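Local coordinates for nitrate reductase (PDB 5YLY), which reduces nitrate to nitrite in nitrate assimilation, probably at the expense of NADH, with electrons entering through its FAD-containing cytochrome b5 reductase domain, at residues A[32-38]-A[133-139]; A[162-168]-A[256-262]; A[209-213]-A[224-228]. Numbering follows the deposited sequence.

Interaction 1: residues A[32-38]-A[133-139]; sequences KQKAAEL and GDTVEVK
Two antiparallel strands pair here, 34-38 near the start of the FAD-binding domain and 135-139, about 95 residues later in the same domain, as neighbours inside a six-stranded antiparallel sheet. Their axes approach to 4.4 Å, and the 137° between their directions shows a pronounced twist. Both backbones are extended (phi -68° to -136°, psi 122° to 167°), and the register is set by four bridges. K34 opposite V138 and A36 opposite V136 are hydrogen-bonded pairs: K34 N to V138 O is 2.9 Å, V138 N to K34 O 2.7 Å, A36 N to V136 O 2.9 Å and V136 N to A36 O 3.0 Å. A35 with E137 and E37 with T135 are the non-hydrogen-bonded pairs, with a CA-CA distance of 4.4 Å in both. Beyond them L38 N reaches D134 O (2.8 Å) and G133 N reaches L38 O (2.9 Å); G133, at phi 104°, adopts a backbone that favours glycine.

The faces differ in character. A36, V136 and V138 (chi1 m for V136, t for V138) share the buried one, where A36 CB lies 3.9 Å from V138 CG2 and 4.3 Å from V136 CG2, and F53 of strand 48-54 packs on A36 and V136. A35, E37, T135 and E137 occupy the other; E137 forms salt bridges with R73 and K75 of strand 69-75. K34, starting on the apolar face, turns its end away to E56. Flanked by strands 48-54 and 69-75, the pair is part of the antiparallel beta-barrel typical of the FAD-binding domain in the ferredoxin reductase family.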
ATOM      1  N   LYS A  32      19.151 -10.471  -6.474  1.00 45.40           N
ATOM      2  CA  LYS A  32      19.655  -9.625  -7.542  1.00 44.34           C
ATOM      3  C   LYS A  32      18.972  -8.277  -7.691  1.00 44.06           C
ATOM      4  O   LYS A  32      17.775  -8.135  -7.415  1.00 40.60           O
ATOM      5  CB  LYS A  32      19.567 -10.366  -8.884  1.00 47.58           C
ATOM      6  CG  LYS A  32      20.497 -11.561  -9.017  1.00 60.79           C
ATOM      7  CD  LYS A  32      20.510 -12.125 -10.420  1.00 70.56           C
ATOM      8  CE  LYS A  32      21.610 -13.146 -10.567  1.00 88.97           C
ATOM      9  NZ  LYS A  32      21.764 -13.589 -11.973  1.00 99.77           N
ATOM     10  N   GLN A  33      19.761  -7.296  -8.175  1.00 40.85           N
ATOM     11  CA  GLN A  33      19.274  -5.964  -8.551  1.00 38.68           C
ATOM     12  C   GLN A  33      18.952  -6.146 -10.028  1.00 43.03           C
ATOM     13  O   GLN A  33      19.836  -6.520 -10.814  1.00 44.21           O
ATOM     14  CB  GLN A  33      20.364  -4.887  -8.373  1.00 41.36           C
ATOM     15  CG  GLN A  33      20.755  -4.609  -6.919  1.00 46.45           C
ATOM     16  CD  GLN A  33      19.665  -3.936  -6.101  1.00 51.34           C
ATOM     17  OE1 GLN A  33      18.646  -3.464  -6.611  1.00 42.51           O
ATOM     18  NE2 GLN A  33      19.870  -3.874  -4.799  1.00 45.26           N
ATOM     19  N   LYS A  34      17.677  -5.981 -10.393  1.00 37.81           N
ATOM     20  CA  LYS A  34      17.279  -6.190 -11.784  1.00 37.24           C
ATOM     21  C   LYS A  34      16.826  -4.910 -12.412  1.00 37.31           C
ATOM     22  O   LYS A  34      16.013  -4.204 -11.833  1.00 35.15           O
ATOM     23  CB  LYS A  34      16.234  -7.310 -11.894  1.00 39.13           C
ATOM     24  CG  LYS A  34      16.923  -8.669 -11.559  1.00 48.33           C
ATOM     25  CD  LYS A  34      16.173  -9.884 -11.988  1.00 52.29           C
ATOM     26  CE  LYS A  34      16.189 -10.177 -13.466  1.00 54.21           C
ATOM     27  NZ  LYS A  34      15.285 -11.319 -13.772  1.00 61.05           N
ATOM     28  N   ALA A  35      17.410  -4.573 -13.556  1.00 34.81           N
ATOM     29  CA  ALA A  35      17.082  -3.326 -14.245  1.00 33.58           C
ATOM     30  C   ALA A  35      15.648  -3.348 -14.807  1.00 34.62           C
ATOM     31  O   ALA A  35      15.191  -4.378 -15.293  1.00 34.83           O
ATOM     32  CB  ALA A  35      18.082  -3.094 -15.360  1.00 35.79           C
ATOM     33  N   ALA A  36      14.943  -2.222 -14.717  1.00 29.88           N
ATOM     34  CA  ALA A  36      13.590  -2.095 -15.273  1.00 28.65           C
ATOM     35  C   ALA A  36      13.567  -0.751 -15.980  1.00 33.75           C
ATOM     36  O   ALA A  36      13.972   0.255 -15.401  1.00 32.41           O
ATOM     37  CB  ALA A  36      12.550  -2.115 -14.161  1.00 28.16           C
ATOM     38  N   GLU A  37      13.088  -0.735 -17.223  1.00 30.80           N
ATOM     39  CA  GLU A  37      13.060   0.468 -18.030  1.00 29.78           C
ATOM     40  C   GLU A  37      11.730   1.180 -17.951  1.00 28.68           C
ATOM     41  O   GLU A  37      10.686   0.539 -18.066  1.00 28.65           O
ATOM     42  CB  GLU A  37      13.379   0.094 -19.483  1.00 32.00           C
ATOM     43  CG  GLU A  37      13.637   1.298 -20.368  1.00 40.88           C
ATOM     44  CD  GLU A  37      13.891   0.903 -21.807  1.00 57.46           C
ATOM     45  OE1 GLU A  37      15.033   0.493 -22.111  1.00 53.88           O
ATOM     46  OE2 GLU A  37      12.933   0.931 -22.613  1.00 43.66           O
ATOM     47  N   LEU A  38      11.760   2.499 -17.803  1.00 24.81           N
ATOM     48  CA  LEU A  38      10.529   3.279 -17.753  1.00 23.96           C
ATOM     49  C   LEU A  38       9.882   3.301 -19.141  1.00 26.02           C
ATOM     50  O   LEU A  38      10.506   3.742 -20.108  1.00 26.78           O
ATOM     51  CB  LEU A  38      10.836   4.702 -17.265  1.00 24.30           C
ATOM     52  CG  LEU A  38       9.598   5.607 -17.011  1.00 25.21           C
ATOM     53  CD1 LEU A  38       8.622   4.966 -15.983  1.00 23.05           C
ATOM     54  CD2 LEU A  38      10.040   7.022 -16.545  1.00 27.50           C
ATOM     55  N   GLY A 133      12.497   5.594 -21.007  1.00 28.35           N
ATOM     56  CA  GLY A 133      13.740   5.010 -21.511  1.00 29.41           C
ATOM     57  C   GLY A 133      14.813   4.916 -20.439  1.00 34.41           C
ATOM     58  O   GLY A 133      15.772   4.155 -20.599  1.00 35.07           O
ATOM     59  N   ASP A 134      14.674   5.692 -19.334  1.00 31.17           N
ATOM     60  CA  ASP A 134      15.626   5.640 -18.209  1.00 30.86           C
ATOM     61  C   ASP A 134      15.334   4.367 -17.415  1.00 34.14           C
ATOM     62  O   ASP A 134      14.225   3.820 -17.508  1.00 32.25           O
ATOM     63  CB  ASP A 134      15.465   6.866 -17.281  1.00 31.48           C
ATOM     64  CG  ASP A 134      15.902   8.182 -17.882  1.00 40.68           C
ATOM     65  OD1 ASP A 134      16.474   8.164 -19.005  1.00 42.63           O
ATOM     66  OD2 ASP A 134      15.654   9.249 -17.240  1.00 39.85           O
ATOM     67  N   THR A 135      16.304   3.908 -16.619  1.00 32.25           N
ATOM     68  CA  THR A 135      16.115   2.682 -15.851  1.00 31.53           C
ATOM     69  C   THR A 135      16.277   2.874 -14.357  1.00 36.48           C
ATOM     70  O   THR A 135      16.874   3.848 -13.902  1.00 35.81           O
ATOM     71  CB  THR A 135      17.135   1.613 -16.324  1.00 37.25           C
ATOM     72  OG1 THR A 135      18.456   2.094 -16.039  1.00 40.82           O
ATOM     73  CG2 THR A 135      16.998   1.272 -17.811  1.00 34.89           C
ATOM     74  N   VAL A 136      15.752   1.908 -13.590  1.00 31.11           N
ATOM     75  CA  VAL A 136      15.925   1.812 -12.142  1.00 30.18           C
ATOM     76  C   VAL A 136      16.316   0.365 -11.874  1.00 33.74           C
ATOM     77  O   VAL A 136      16.158  -0.494 -12.747  1.00 33.31           O
ATOM     78  CB  VAL A 136      14.677   2.196 -11.308  1.00 31.57           C
ATOM     79  CG1 VAL A 136      14.265   3.652 -11.529  1.00 31.42           C
ATOM     80  CG2 VAL A 136      13.511   1.208 -11.544  1.00 28.59           C
ATOM     81  N   GLU A 137      16.789   0.080 -10.665  1.00 30.93           N
ATOM     82  CA  GLU A 137      17.101  -1.296 -10.291  1.00 30.10           C
ATOM     83  C   GLU A 137      16.090  -1.746  -9.300  1.00 32.16           C
ATOM     84  O   GLU A 137      15.678  -0.971  -8.440  1.00 31.07           O
ATOM     85  CB  GLU A 137      18.530  -1.432  -9.758  1.00 32.18           C
ATOM     86  CG  GLU A 137      19.537  -1.424 -10.887  1.00 38.84           C
ATOM     87  CD  GLU A 137      20.967  -1.678 -10.468  1.00 59.50           C
ATOM     88  OE1 GLU A 137      21.298  -1.428  -9.288  1.00 41.67           O
ATOM     89  OE2 GLU A 137      21.765  -2.109 -11.332  1.00 52.21           O
ATOM     90  N   VAL A 138      15.646  -3.006  -9.438  1.00 29.64           N
ATOM     91  CA  VAL A 138      14.583  -3.552  -8.598  1.00 28.07           C
ATOM     92  C   VAL A 138      15.032  -4.798  -7.861  1.00 32.55           C
ATOM     93  O   VAL A 138      15.480  -5.750  -8.497  1.00 33.56           O
ATOM     94  CB  VAL A 138      13.302  -3.831  -9.447  1.00 31.13           C
ATOM     95  CG1 VAL A 138      12.133  -4.218  -8.553  1.00 30.39           C
ATOM     96  CG2 VAL A 138      12.935  -2.613 -10.300  1.00 30.37           C
ATOM     97  N   LYS A 139      14.831  -4.823  -6.535  1.00 31.29           N
ATOM     98  CA  LYS A 139      15.147  -6.006  -5.727  1.00 32.50           C
ATOM     99  C   LYS A 139      13.920  -6.453  -4.939  1.00 34.40           C
ATOM    100  O   LYS A 139      13.298  -5.664  -4.223  1.00 33.74           O
ATOM    101  CB  LYS A 139      16.362  -5.758  -4.795  1.00 37.43           C
ATOM    102  CG  LYS A 139      16.715  -6.995  -3.950  1.00 41.97           C
ATOM    103  CD  LYS A 139      18.055  -6.885  -3.210  1.00 44.03           C
ATOM    104  CE  LYS A 139      19.199  -7.343  -4.076  1.00 48.44           C
ATOM    105  NZ  LYS A 139      20.453  -7.508  -3.290  1.00 59.76           N
TER

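Interaction 2: residues A[162-168]-A[256-262]; sequences VKRINMI and EPGTISV
Parallel strands 164-168 and 259-262 pair in the central sheet of the NAD-binding domain, their axes 4.5 Å apart at closest approach and 19° from parallel. R164, I165, N166 and M167 stand opposite T259, I260, S261 and V262 (CA-CA 4.3 to 5.1 Å). The bonds follow the staggered parallel pattern: I260 N to R164 O 3.1 Å, N166 N to I260 O 2.8 Å, V262 N to N166 O 2.8 Å and I168 N to V262 O 3.0 Å. Where the strands begin, G258 O accepts K163 N (2.7 Å) and R164 N (3.1 Å). G258 (phi 103°) is the third residue of a type II turn, E256 to T259, closed by T259 N to E256 O at 3.0 Å.

On one face I260, whose p, t rotamer brings its end toward the other segment, sets CG1 3.7 Å from V162 CG2 and 4.0 Å from I165 CG1 (I165 m, t), while V262 CG2 (chi1 m) lies 3.9 Å from I165 CG2 and 3.8 Å from M167 CG (M167 m, t, t). Helix 174-185 packs on I165 and M167.

The opposite face is polar. R164 (m, t, m; chi3 -42°) directs its guanidinium edge at T259 (chi1 m), so that NE and NH1 donate to OG1 at 2.8 and 2.9 Å; R164 NH1 also forms a 3.6 Å salt bridge with E256 OE2. N166 (chi1 m, chi2 -27°) donates from ND2 to S261 OG (chi1 m; 3.2 Å) and to the carbonyl of F253. The chemistry is thus two-sided: aliphatic packing toward the helix, directional polar bonds opposite, both matching one register.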
ATOM      1  N   VAL A 162      -7.878 -17.204   7.664  1.00 37.55           N
ATOM      2  CA  VAL A 162      -8.344 -15.856   7.954  1.00 36.48           C
ATOM      3  C   VAL A 162      -9.684 -15.681   7.242  1.00 37.20           C
ATOM      4  O   VAL A 162      -9.865 -16.201   6.139  1.00 36.77           O
ATOM      5  CB  VAL A 162      -7.265 -14.781   7.600  1.00 38.68           C
ATOM      6  CG1 VAL A 162      -6.901 -14.789   6.105  1.00 37.97           C
ATOM      7  CG2 VAL A 162      -7.676 -13.383   8.064  1.00 37.55           C
ATOM      8  N   LYS A 163     -10.625 -15.014   7.903  1.00 32.19           N
ATOM      9  CA  LYS A 163     -11.966 -14.755   7.371  1.00 31.70           C
ATOM     10  C   LYS A 163     -12.242 -13.260   7.206  1.00 33.15           C
ATOM     11  O   LYS A 163     -13.090 -12.871   6.382  1.00 31.37           O
ATOM     12  CB  LYS A 163     -13.021 -15.311   8.339  1.00 35.49           C
ATOM     13  CG  LYS A 163     -12.940 -16.818   8.577  1.00 55.18           C
ATOM     14  CD  LYS A 163     -14.133 -17.328   9.397  1.00 69.85           C
ATOM     15  CE  LYS A 163     -15.306 -17.768   8.539  1.00 82.30           C
ATOM     16  NZ  LYS A 163     -16.525 -18.039   9.351  1.00 92.58           N
ATOM     17  N   ARG A 164     -11.575 -12.441   8.050  1.00 30.29           N
ATOM     18  CA  ARG A 164     -11.759 -10.990   8.088  0.50 29.36           C
ATOM     19  C   ARG A 164     -10.433 -10.263   8.253  1.00 31.39           C
ATOM     20  O   ARG A 164      -9.589 -10.677   9.064  1.00 30.45           O
ATOM     21  CB  ARG A 164     -12.724 -10.604   9.214  0.50 30.55           C
ATOM     22  CG  ARG A 164     -14.122 -11.241   9.097  0.50 34.04           C
ATOM     23  CD  ARG A 164     -15.107 -10.756  10.144  0.50 38.80           C
ATOM     24  NE  ARG A 164     -14.496 -10.659  11.465  0.50 35.64           N
ATOM     25  CZ  ARG A 164     -15.097 -10.167  12.543  0.50 42.59           C
ATOM     26  NH1 ARG A 164     -14.450 -10.097  13.692  0.50 20.18           N
ATOM     27  NH2 ARG A 164     -16.357  -9.752  12.479  0.50 32.46           N
ATOM     28  N   ILE A 165     -10.231  -9.197   7.458  1.00 25.72           N
ATOM     29  CA  ILE A 165      -8.978  -8.445   7.557  1.00 25.78           C
ATOM     30  C   ILE A 165      -9.281  -6.982   7.721  1.00 30.11           C
ATOM     31  O   ILE A 165      -9.887  -6.379   6.823  1.00 27.78           O
ATOM     32  CB  ILE A 165      -8.026  -8.664   6.328  1.00 28.23           C
ATOM     33  CG1 ILE A 165      -7.687 -10.171   6.117  1.00 28.07           C
ATOM     34  CG2 ILE A 165      -6.748  -7.806   6.478  1.00 30.64           C
ATOM     35  CD1 ILE A 165      -6.801 -10.491   4.875  1.00 30.84           C
ATOM     36  N   ASN A 166      -8.768  -6.389   8.818  1.00 27.54           N
ATOM     37  CA  ASN A 166      -8.801  -4.952   9.024  1.00 26.85           C
ATOM     38  C   ASN A 166      -7.550  -4.401   8.379  1.00 29.46           C
ATOM     39  O   ASN A 166      -6.491  -5.012   8.489  1.00 30.60           O
ATOM     40  CB  ASN A 166      -8.727  -4.624  10.524  1.00 27.19           C
ATOM     41  CG  ASN A 166     -10.006  -4.815  11.254  1.00 33.18           C
ATOM     42  OD1 ASN A 166     -11.088  -4.725  10.672  1.00 28.81           O
ATOM     43  ND2 ASN A 166      -9.906  -5.042  12.571  1.00 29.47           N
ATOM     44  N   MET A 167      -7.644  -3.228   7.765  1.00 25.35           N
ATOM     45  CA  MET A 167      -6.498  -2.572   7.169  1.00 24.52           C
ATOM     46  C   MET A 167      -6.450  -1.142   7.631  1.00 29.56           C
ATOM     47  O   MET A 167      -7.453  -0.419   7.536  1.00 28.54           O
ATOM     48  CB  MET A 167      -6.600  -2.610   5.637  1.00 24.79           C
ATOM     49  CG  MET A 167      -6.685  -4.008   5.092  1.00 24.39           C
ATOM     50  SD  MET A 167      -6.847  -3.950   3.324  1.00 25.61           S
ATOM     51  CE  MET A 167      -6.628  -5.637   2.996  1.00 23.02           C
ATOM     52  N   ILE A 168      -5.296  -0.734   8.162  1.00 25.23           N
ATOM     53  CA  ILE A 168      -5.137   0.650   8.564  1.00 27.00           C
ATOM     54  C   ILE A 168      -3.953   1.195   7.788  1.00 30.38           C
ATOM     55  O   ILE A 168      -2.839   0.692   7.930  1.00 30.65           O
ATOM     56  CB  ILE A 168      -4.983   0.893  10.085  1.00 30.10           C
ATOM     57  CG1 ILE A 168      -6.072   0.171  10.916  1.00 31.29           C
ATOM     58  CG2 ILE A 168      -4.933   2.405  10.369  1.00 30.72           C
ATOM     59  CD1 ILE A 168      -5.895   0.439  12.508  1.00 39.24           C
ATOM     60  N   GLU A 256     -11.851 -11.541  16.762  1.00 44.38           N
ATOM     61  CA  GLU A 256     -12.481 -12.850  16.908  1.00 44.95           C
ATOM     62  C   GLU A 256     -11.481 -13.787  16.224  1.00 46.50           C
ATOM     63  O   GLU A 256     -10.829 -13.335  15.278  1.00 43.83           O
ATOM     64  CB  GLU A 256     -13.808 -12.916  16.116  1.00 46.08           C
ATOM     65  CG  GLU A 256     -15.044 -12.432  16.855  1.00 60.86           C
ATOM     66  CD  GLU A 256     -16.260 -12.299  15.954  1.00 80.11           C
ATOM     67  OE1 GLU A 256     -16.549 -13.249  15.192  1.00 78.16           O
ATOM     68  OE2 GLU A 256     -16.914 -11.232  15.997  1.00 75.82           O
ATOM     69  N   PRO A 257     -11.400 -15.099  16.560  1.00 45.12           N
ATOM     70  CA  PRO A 257     -10.487 -15.984  15.806  1.00 43.78           C
ATOM     71  C   PRO A 257     -10.834 -15.914  14.312  1.00 43.96           C
ATOM     72  O   PRO A 257     -12.002 -15.941  13.946  1.00 43.54           O
ATOM     73  CB  PRO A 257     -10.774 -17.377  16.393  1.00 47.89           C
ATOM     74  CG  PRO A 257     -11.299 -17.098  17.785  1.00 54.60           C
ATOM     75  CD  PRO A 257     -12.106 -15.835  17.636  1.00 49.32           C
ATOM     76  N   GLY A 258      -9.831 -15.717  13.480  1.00 38.63           N
ATOM     77  CA  GLY A 258     -10.055 -15.603  12.046  1.00 36.22           C
ATOM     78  C   GLY A 258      -9.985 -14.168  11.551  1.00 38.13           C
ATOM     79  O   GLY A 258     -10.089 -13.948  10.351  1.00 36.74           O
ATOM     80  N   THR A 259      -9.856 -13.186  12.470  1.00 34.82           N
ATOM     81  CA  THR A 259      -9.755 -11.745  12.160  1.00 34.51           C
ATOM     82  C   THR A 259      -8.357 -11.262  12.483  1.00 37.70           C
ATOM     83  O   THR A 259      -7.854 -11.493  13.593  1.00 38.68           O
ATOM     84  CB  THR A 259     -10.810 -10.887  12.920  1.00 38.31           C
ATOM     85  OG1 THR A 259     -12.104 -11.428  12.703  1.00 36.48           O
ATOM     86  CG2 THR A 259     -10.817  -9.414  12.465  1.00 33.09           C
ATOM     87  N   ILE A 260      -7.733 -10.596  11.510  1.00 31.90           N
ATOM     88  CA  ILE A 260      -6.414  -9.988  11.683  1.00 30.37           C
ATOM     89  C   ILE A 260      -6.514  -8.523  11.308  1.00 33.16           C
ATOM     90  O   ILE A 260      -7.489  -8.108  10.672  1.00 31.20           O
ATOM     91  CB  ILE A 260      -5.263 -10.719  10.914  1.00 31.83           C
ATOM     92  CG1 ILE A 260      -5.468 -10.645   9.362  1.00 30.15           C
ATOM     93  CG2 ILE A 260      -5.073 -12.163  11.433  1.00 33.41           C
ATOM     94  CD1 ILE A 260      -4.240 -11.086   8.538  1.00 34.77           C
ATOM     95  N   SER A 261      -5.508  -7.739  11.701  1.00 31.78           N
ATOM     96  CA  SER A 261      -5.395  -6.339  11.315  1.00 30.04           C
ATOM     97  C   SER A 261      -4.011  -6.177  10.727  1.00 35.59           C
ATOM     98  O   SER A 261      -3.053  -6.742  11.269  1.00 35.44           O
ATOM     99  CB  SER A 261      -5.567  -5.399  12.513  1.00 32.19           C
ATOM    100  OG  SER A 261      -6.840  -5.546  13.114  1.00 33.67           O
ATOM    101  N   VAL A 262      -3.923  -5.492   9.574  1.00 29.30           N
ATOM    102  CA  VAL A 262      -2.645  -5.221   8.910  1.00 28.63           C
ATOM    103  C   VAL A 262      -2.467  -3.722   8.830  1.00 30.28           C
ATOM    104  O   VAL A 262      -3.445  -2.995   8.670  1.00 29.63           O
ATOM    105  CB  VAL A 262      -2.428  -5.977   7.569  1.00 29.95           C
ATOM    106  CG1 VAL A 262      -2.346  -7.483   7.800  1.00 30.12           C
ATOM    107  CG2 VAL A 262      -3.516  -5.634   6.543  1.00 27.08           C
TER

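Interaction 3: residues A[209-213]-A[224-228]; sequences RPELE and KIHYT
Helix 209-213 and strand 224-228 run at 144° to each other, with axes 10.2 Å apart, as consecutive elements of the beta-alpha-beta unit 193-200, 209-218, 223-229 in the NAD-binding domain. The helix is regular (phi near -60°, E213 N to R209 O 2.9 Å) and the strand extended. L212 CA and I225 CA are the nearest such pair, at 7.6 Å. Their side chains point at each other: I225 CD1 (chi1 m, chi2 t) lies 3.9 Å from L212 CB and 3.3 Å from L212 O. Y227, with chi1 m and chi2 -88°, extends toward the helix, and its CE1 is 4.2 Å from L212 CD1 near the ring plane. R209 is a long, at most weak, cation-pi neighbour: R209 CZ lies 5.5 Å from the Y227 ring centroid, and its guanidinium forms a salt bridge with E203. E213 (m, m) accepts Y227 OH at OE2, 2.8 Å away, and water 1 donates to both E213 OE2 (3.0 Å) and I225 O (2.8 Å).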
ATOM      1  N   ARG A 209      -8.315   7.434  -4.522  1.00 25.08           N
ATOM      2  CA  ARG A 209      -9.693   7.551  -4.015  1.00 26.05           C
ATOM      3  C   ARG A 209     -10.736   7.026  -5.021  1.00 26.56           C
ATOM      4  O   ARG A 209     -11.580   6.237  -4.596  1.00 24.03           O
ATOM      5  CB  ARG A 209     -10.031   8.969  -3.564  1.00 27.20           C
ATOM      6  CG  ARG A 209     -11.332   9.000  -2.757  1.00 27.76           C
ATOM      7  CD  ARG A 209     -11.522  10.388  -2.214  1.00 35.11           C
ATOM      8  NE  ARG A 209     -12.781  10.520  -1.494  1.00 38.25           N
ATOM      9  CZ  ARG A 209     -13.218  11.678  -1.029  1.00 52.21           C
ATOM     10  NH1 ARG A 209     -12.510  12.784  -1.214  1.00 42.27           N
ATOM     11  NH2 ARG A 209     -14.370  11.744  -0.374  1.00 42.29           N
ATOM     12  N   PRO A 210     -10.699   7.392  -6.338  1.00 25.98           N
ATOM     13  CA  PRO A 210     -11.703   6.839  -7.278  1.00 26.19           C
ATOM     14  C   PRO A 210     -11.666   5.308  -7.307  1.00 27.41           C
ATOM     15  O   PRO A 210     -12.714   4.665  -7.302  1.00 26.08           O
ATOM     16  CB  PRO A 210     -11.283   7.452  -8.621  1.00 28.79           C
ATOM     17  CG  PRO A 210     -10.663   8.778  -8.230  1.00 32.98           C
ATOM     18  CD  PRO A 210      -9.809   8.345  -7.039  1.00 28.27           C
ATOM     19  N   GLU A 211     -10.461   4.733  -7.285  1.00 23.28           N
ATOM     20  CA  GLU A 211     -10.251   3.277  -7.316  1.00 24.15           C
ATOM     21  C   GLU A 211     -10.792   2.618  -6.074  1.00 26.25           C
ATOM     22  O   GLU A 211     -11.447   1.582  -6.178  1.00 24.84           O
ATOM     23  CB  GLU A 211      -8.777   2.914  -7.494  1.00 24.96           C
ATOM     24  CG  GLU A 211      -8.249   3.250  -8.879  1.00 32.80           C
ATOM     25  CD  GLU A 211      -7.890   4.703  -9.151  1.00 38.99           C
ATOM     26  OE1 GLU A 211      -7.964   5.553  -8.234  1.00 28.94           O
ATOM     27  OE2 GLU A 211      -7.538   4.993 -10.313  1.00 36.11           O
ATOM     28  N   LEU A 212     -10.533   3.220  -4.899  1.00 23.59           N
ATOM     29  CA  LEU A 212     -11.051   2.695  -3.634  1.00 22.34           C
ATOM     30  C   LEU A 212     -12.565   2.748  -3.629  1.00 26.52           C
ATOM     31  O   LEU A 212     -13.215   1.757  -3.269  1.00 26.55           O
ATOM     32  CB  LEU A 212     -10.491   3.470  -2.440  1.00 22.30           C
ATOM     33  CG  LEU A 212      -8.990   3.264  -2.130  1.00 23.28           C
ATOM     34  CD1 LEU A 212      -8.534   4.260  -1.050  1.00 24.25           C
ATOM     35  CD2 LEU A 212      -8.707   1.814  -1.702  1.00 26.22           C
ATOM     36  N   GLU A 213     -13.140   3.895  -4.022  1.00 24.82           N
ATOM     37  CA  GLU A 213     -14.597   4.015  -4.087  1.00 26.07           C
ATOM     38  C   GLU A 213     -15.221   2.992  -5.056  1.00 27.88           C
ATOM     39  O   GLU A 213     -16.254   2.418  -4.733  1.00 26.21           O
ATOM     40  CB  GLU A 213     -15.031   5.449  -4.397  1.00 28.85           C
ATOM     41  CG  GLU A 213     -14.793   6.359  -3.187  1.00 39.82           C
ATOM     42  CD  GLU A 213     -15.471   5.888  -1.907  1.00 55.54           C
ATOM     43  OE1 GLU A 213     -16.721   5.896  -1.874  1.00 40.12           O
ATOM     44  OE2 GLU A 213     -14.768   5.396  -0.994  1.00 43.94           O
ATOM     45  N   LYS A 224     -15.705  -2.361   3.272  1.00 25.17           N
ATOM     46  CA  LYS A 224     -16.103  -1.001   3.652  1.00 25.50           C
ATOM     47  C   LYS A 224     -14.838  -0.186   3.777  1.00 28.53           C
ATOM     48  O   LYS A 224     -13.795  -0.705   4.220  1.00 27.72           O
ATOM     49  CB  LYS A 224     -16.890  -0.945   4.954  1.00 28.83           C
ATOM     50  CG  LYS A 224     -18.295  -1.520   4.815  1.00 35.58           C
ATOM     51  CD  LYS A 224     -19.124  -1.270   6.093  1.00 41.67           C
ATOM     52  CE  LYS A 224     -20.423  -2.039   6.053  1.00 52.47           C
ATOM     53  NZ  LYS A 224     -21.288  -1.603   4.924  1.00 61.33           N
ATOM     54  N   ILE A 225     -14.917   1.088   3.373  1.00 26.32           N
ATOM     55  CA  ILE A 225     -13.768   1.980   3.460  1.00 25.98           C
ATOM     56  C   ILE A 225     -14.180   3.229   4.228  1.00 31.06           C
ATOM     57  O   ILE A 225     -15.244   3.802   3.950  1.00 29.39           O
ATOM     58  CB  ILE A 225     -13.189   2.300   2.057  1.00 28.83           C
ATOM     59  CG1 ILE A 225     -12.714   1.007   1.310  1.00 27.97           C
ATOM     60  CG2 ILE A 225     -12.025   3.313   2.154  1.00 31.35           C
ATOM     61  CD1 ILE A 225     -12.622   1.141  -0.118  1.00 33.30           C
ATOM     62  N   HIS A 226     -13.363   3.626   5.221  1.00 27.78           N
ATOM     63  CA  HIS A 226     -13.627   4.830   6.001  1.00 28.45           C
ATOM     64  C   HIS A 226     -12.373   5.669   5.957  1.00 32.09           C
ATOM     65  O   HIS A 226     -11.267   5.123   5.953  1.00 30.23           O
ATOM     66  CB  HIS A 226     -13.998   4.503   7.440  1.00 31.01           C
ATOM     67  CG  HIS A 226     -14.632   5.656   8.151  1.00 36.86           C
ATOM     68  ND1 HIS A 226     -15.987   5.886   8.021  1.00 40.36           N
ATOM     69  CD2 HIS A 226     -14.113   6.620   8.938  1.00 40.50           C
ATOM     70  CE1 HIS A 226     -16.265   6.928   8.776  1.00 41.11           C
ATOM     71  NE2 HIS A 226     -15.178   7.418   9.331  1.00 41.87           N
ATOM     72  N   TYR A 227     -12.546   6.994   5.893  1.00 29.95           N
ATOM     73  CA  TYR A 227     -11.441   7.943   5.798  1.00 30.48           C
ATOM     74  C   TYR A 227     -11.427   8.888   6.981  1.00 36.05           C
ATOM     75  O   TYR A 227     -12.476   9.183   7.561  1.00 37.06           O
ATOM     76  CB  TYR A 227     -11.593   8.806   4.530  1.00 30.90           C
ATOM     77  CG  TYR A 227     -11.729   8.030   3.244  1.00 30.67           C
ATOM     78  CD1 TYR A 227     -10.605   7.647   2.516  1.00 31.14           C
ATOM     79  CD2 TYR A 227     -12.984   7.734   2.712  1.00 30.80           C
ATOM     80  CE1 TYR A 227     -10.725   6.959   1.310  1.00 28.88           C
ATOM     81  CE2 TYR A 227     -13.115   7.027   1.514  1.00 29.96           C
ATOM     82  CZ  TYR A 227     -11.985   6.658   0.813  1.00 32.41           C
ATOM     83  OH  TYR A 227     -12.111   5.958  -0.356  1.00 31.49           O
ATOM     84  N   THR A 228     -10.235   9.416   7.310  1.00 33.22           N
ATOM     85  CA  THR A 228     -10.063  10.507   8.264  1.00 34.06           C
ATOM     86  C   THR A 228      -9.032  11.458   7.699  1.00 37.34           C
ATOM     87  O   THR A 228      -8.112  11.030   7.001  1.00 35.23           O
ATOM     88  CB  THR A 228      -9.783  10.089   9.719  1.00 40.21           C
ATOM     89  OG1 THR A 228      -9.944  11.249  10.554  1.00 43.08           O
ATOM     90  CG2 THR A 228      -8.378   9.503   9.923  1.00 37.38           C
TER
HETATM   91  O   HOH W   1     -16.311   4.577   1.506  1.00 45.48           O

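From the N terminus, interaction 1 closes first: strand 34-38 waits 94 residues for 133-139, joining the first and last strands, in chain order, of the antiparallel sheet. Interaction 2 opens afterwards, with 162-168, and closes at 256-262; between these ends the chain forms interaction 3, a short local link of 209-213 to 224-228. Both reach one parallel sheet: interaction 2 pairs two of its strands, and interaction 3 packs a helix on a third, 223-229, which strand 193-200 separates from 164-170; their nearest atoms are about 7 Å apart. Interaction 1 lies on the opposite side of the chain's centre, its centre 35 and 32 Å from those of interactions 2 and 3.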